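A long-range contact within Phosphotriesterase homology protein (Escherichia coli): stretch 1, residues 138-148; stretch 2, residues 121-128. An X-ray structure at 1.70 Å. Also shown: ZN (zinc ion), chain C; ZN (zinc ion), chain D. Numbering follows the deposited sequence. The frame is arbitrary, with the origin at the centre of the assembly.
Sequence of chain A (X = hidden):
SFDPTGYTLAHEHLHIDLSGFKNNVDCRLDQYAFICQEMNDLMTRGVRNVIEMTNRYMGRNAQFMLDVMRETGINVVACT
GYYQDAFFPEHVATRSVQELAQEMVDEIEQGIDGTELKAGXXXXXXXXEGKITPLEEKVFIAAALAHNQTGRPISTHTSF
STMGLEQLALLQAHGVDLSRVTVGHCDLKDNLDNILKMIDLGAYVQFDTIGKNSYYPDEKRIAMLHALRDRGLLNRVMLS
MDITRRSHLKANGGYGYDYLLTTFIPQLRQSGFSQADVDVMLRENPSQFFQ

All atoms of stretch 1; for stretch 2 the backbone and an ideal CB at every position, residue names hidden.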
# COMPACT_ATOMS: atom_id res chain seq x y z
N LYS A 138 7.31 14.32 11.62
CA LYS A 138 8.60 14.59 11.00
C LYS A 138 8.78 13.72 9.75
O LYS A 138 9.27 14.19 8.71
CB LYS A 138 9.72 14.30 12.00
CG LYS A 138 11.13 14.62 11.55
CD LYS A 138 12.09 14.09 12.61
CE LYS A 138 13.49 14.62 12.46
NZ LYS A 138 14.32 14.12 13.60
N VAL A 139 8.41 12.45 9.85
CA VAL A 139 8.52 11.56 8.69
C VAL A 139 7.58 12.04 7.55
O VAL A 139 7.98 12.06 6.39
CB VAL A 139 8.26 10.07 9.08
CG1 VAL A 139 8.02 9.21 7.82
CG2 VAL A 139 9.48 9.52 9.84
N PHE A 140 6.36 12.43 7.89
CA PHE A 140 5.43 12.94 6.89
C PHE A 140 5.94 14.23 6.23
O PHE A 140 5.75 14.45 5.03
CB PHE A 140 4.04 13.13 7.49
CG PHE A 140 3.15 11.92 7.35
CD1 PHE A 140 3.38 10.77 8.10
CD2 PHE A 140 2.10 11.91 6.42
CE1 PHE A 140 2.59 9.63 7.94
CE2 PHE A 140 1.30 10.77 6.25
CZ PHE A 140 1.55 9.62 7.01
N ILE A 141 6.61 15.09 7.00
CA ILE A 141 7.16 16.32 6.43
C ILE A 141 8.30 15.97 5.46
O ILE A 141 8.39 16.54 4.37
CB ILE A 141 7.62 17.32 7.52
CG1 ILE A 141 6.39 17.80 8.28
CG2 ILE A 141 8.35 18.52 6.88
CD1 ILE A 141 6.68 18.49 9.59
N ALA A 142 9.13 15.00 5.85
CA ALA A 142 10.23 14.55 5.01
C ALA A 142 9.66 13.96 3.72
O ALA A 142 10.22 14.16 2.65
CB ALA A 142 11.06 13.50 5.74
N ALA A 143 8.55 13.23 3.84
CA ALA A 143 7.90 12.61 2.68
C ALA A 143 7.45 13.71 1.72
O ALA A 143 7.69 13.63 0.51
CB ALA A 143 6.72 11.75 3.13
N ALA A 144 6.85 14.77 2.28
CA ALA A 144 6.39 15.92 1.52
C ALA A 144 7.58 16.50 0.76
O ALA A 144 7.52 16.67 -0.45
CB ALA A 144 5.78 16.94 2.45
N LEU A 145 8.69 16.73 1.47
CA LEU A 145 9.90 17.28 0.84
C LEU A 145 10.41 16.40 -0.30
O LEU A 145 10.77 16.91 -1.37
CB LEU A 145 11.01 17.48 1.87
CG LEU A 145 10.66 18.45 3.00
CD1 LEU A 145 11.85 18.61 3.95
CD2 LEU A 145 10.24 19.80 2.40
N ALA A 146 10.45 15.09 -0.08
CA ALA A 146 10.93 14.16 -1.11
C ALA A 146 9.99 14.15 -2.32
O ALA A 146 10.45 14.03 -3.46
CB ALA A 146 11.08 12.75 -0.54
N HIS A 147 8.69 14.28 -2.07
CA HIS A 147 7.70 14.28 -3.14
C HIS A 147 7.80 15.58 -3.94
O HIS A 147 7.65 15.57 -5.16
CB HIS A 147 6.29 14.14 -2.57
CG HIS A 147 5.22 14.59 -3.51
ND1 HIS A 147 4.89 13.90 -4.66
CD2 HIS A 147 4.47 15.72 -3.53
CE1 HIS A 147 3.99 14.58 -5.34
NE2 HIS A 147 3.72 15.69 -4.67
N ASN A 148 7.99 16.69 -3.23
CA ASN A 148 8.10 17.99 -3.89
C ASN A 148 9.33 18.06 -4.80
O ASN A 148 9.37 18.84 -5.75
CB ASN A 148 8.09 19.14 -2.86
CG ASN A 148 6.73 19.28 -2.16
OD1 ASN A 148 5.70 18.82 -2.65
ND2 ASN A 148 6.74 19.91 -0.99
N UNK A 121 7.80 4.80 -5.19
CA UNK A 121 6.78 5.47 -4.39
C UNK A 121 7.33 5.68 -2.96
O UNK A 121 8.23 4.95 -2.54
CB UNK A 121 5.48 4.66 -4.37
N UNK A 122 6.86 6.72 -2.29
CA UNK A 122 7.26 7.04 -0.91
C UNK A 122 6.15 6.36 -0.12
O UNK A 122 5.01 6.83 -0.07
CB UNK A 122 7.38 8.54 -0.63
N UNK A 123 6.51 5.28 0.56
CA UNK A 123 5.44 4.51 1.22
C UNK A 123 6.01 3.48 2.21
O UNK A 123 7.19 3.26 2.11
CB UNK A 123 4.58 3.80 0.17
N UNK A 124 5.32 2.60 2.93
CA UNK A 124 4.12 2.94 3.56
C UNK A 124 4.37 3.88 4.75
O UNK A 124 5.11 3.43 5.63
CB UNK A 124 3.39 1.67 3.99
N UNK A 125 4.01 5.16 4.64
CA UNK A 125 4.29 6.06 5.74
C UNK A 125 3.08 6.13 6.64
O UNK A 125 1.98 6.52 6.22
CB UNK A 125 4.67 7.45 5.23
N UNK A 126 3.26 5.67 7.87
CA UNK A 126 2.14 5.63 8.78
C UNK A 126 2.10 6.49 10.02
O UNK A 126 3.07 7.16 10.40
CB UNK A 126 1.99 4.18 9.24
N UNK A 127 0.92 6.50 10.62
CA UNK A 127 0.67 7.21 11.85
C UNK A 127 0.11 6.18 12.83
O UNK A 127 -0.35 5.09 12.43
CB UNK A 127 -0.28 8.39 11.64
N UNK A 128 0.17 6.50 14.12
CA UNK A 128 -0.31 5.61 15.17
C UNK A 128 -1.83 5.65 15.31
O UNK A 128 -2.50 6.47 14.69
CB UNK A 128 0.34 5.98 16.50
ZN ZN C . 1.23 -2.98 4.66
ZN ZN D . 0.05 -0.63 6.73

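The helix of stretch 1 packs over the strand at positions 122-126, their axes 8.9 Å apart at closest approach and their directions 143° apart, so the two run roughly antiparallel. No hydrogen bond crosses between them.

At position 121 the ideal CB finds nothing of stretch 1 within 5.5 Å, and the visible atoms leave the choice wide. The residue is Ile 121.

Position 122's CA-to-CB bond points toward the helix, and the ideal CB lies 5.0 Å from Ala 143 CB. The small alanines at 143 and 146 leave room between strand and helix, and the extended backbone (phi/psi -94/110) is easy for a branched residue. Valine, leucine, isoleucine or methionine would all suit. The residue is Ile 122. Its CG2 sits 3.8 Å from Ala 143 CB, while its CD1 reaches further along the helix, 3.9 Å from Ala 146 CB and 3.9 Å from His 147 CB.

Position 123 has nothing of stretch 1 near its CB, which leaves several residues possible; it is Ala 123.

Position 124 follows a cis peptide bond, and its CB also lies beyond the helix's reach. The two zinc ions lie on this side of the strand, so a metal-binding carboxylate or histidine is plausible. Glu 124 bridges them, with OE2 2.4 Å from ZN of chain C and OE1 2.2 Å from ZN of chain D.

Position 125 again points toward the helix. Its ideal CB is 4.1 Å from Phe 140 CE1 and 4.6 Å from Val 139 CG1, a wholly apolar setting that favours an aliphatic side chain: valine, isoleucine or leucine. Ile 125 carries its CD1 over the face of the Phe 140 ring, 3.8 Å from the centroid in a CH-pi contact, and to 3.4 Å from Ala 143 CB. The ring end also meets the backbone, Phe 140 CZ lying 3.2 Å from Ile 125 O.

At position 126 the CB direction is away from the helix, and the extended backbone would accept many residues. Gly 126 contributes its carbonyl, whose O lies at the edge of the Phe 140 ring, 3.5 Å from CE1.

Position 127 points sideways, its ideal CB 4.8 Å from Phe 140 CE1; valine, isoleucine or threonine could each offer a methyl. Thr 127 places CG2 3.7 Å from that CE1.

Position 128 is beyond reach of the helix; the residue is Ser 128.

Stretch 2 (121-128) IIAEIGTS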
# COMPACT_ATOMS: atom_id res chain seq x y z
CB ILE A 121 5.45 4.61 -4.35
CG1 ILE A 121 4.28 5.41 -3.77
CG2 ILE A 121 5.66 3.33 -3.54
CD1 ILE A 121 2.91 4.75 -4.02
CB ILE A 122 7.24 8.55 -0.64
CG1 ILE A 122 8.29 9.25 -1.51
CG2 ILE A 122 7.44 8.82 0.86
CD1 ILE A 122 7.97 10.69 -1.77
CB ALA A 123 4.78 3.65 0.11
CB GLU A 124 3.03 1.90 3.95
CG GLU A 124 3.55 0.83 4.93
CD GLU A 124 2.32 -0.12 5.21
OE1 GLU A 124 1.53 0.63 5.69
OE2 GLU A 124 2.78 -1.19 4.87
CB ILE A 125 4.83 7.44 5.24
CG1 ILE A 125 3.79 8.18 4.41
CG2 ILE A 125 6.08 7.21 4.36
CD1 ILE A 125 4.23 9.61 4.06
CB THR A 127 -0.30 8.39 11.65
OG1 THR A 127 -1.46 7.95 10.94
CG2 THR A 127 0.38 9.53 10.88
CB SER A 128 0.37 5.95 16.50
OG SER A 128 1.75 5.65 16.45
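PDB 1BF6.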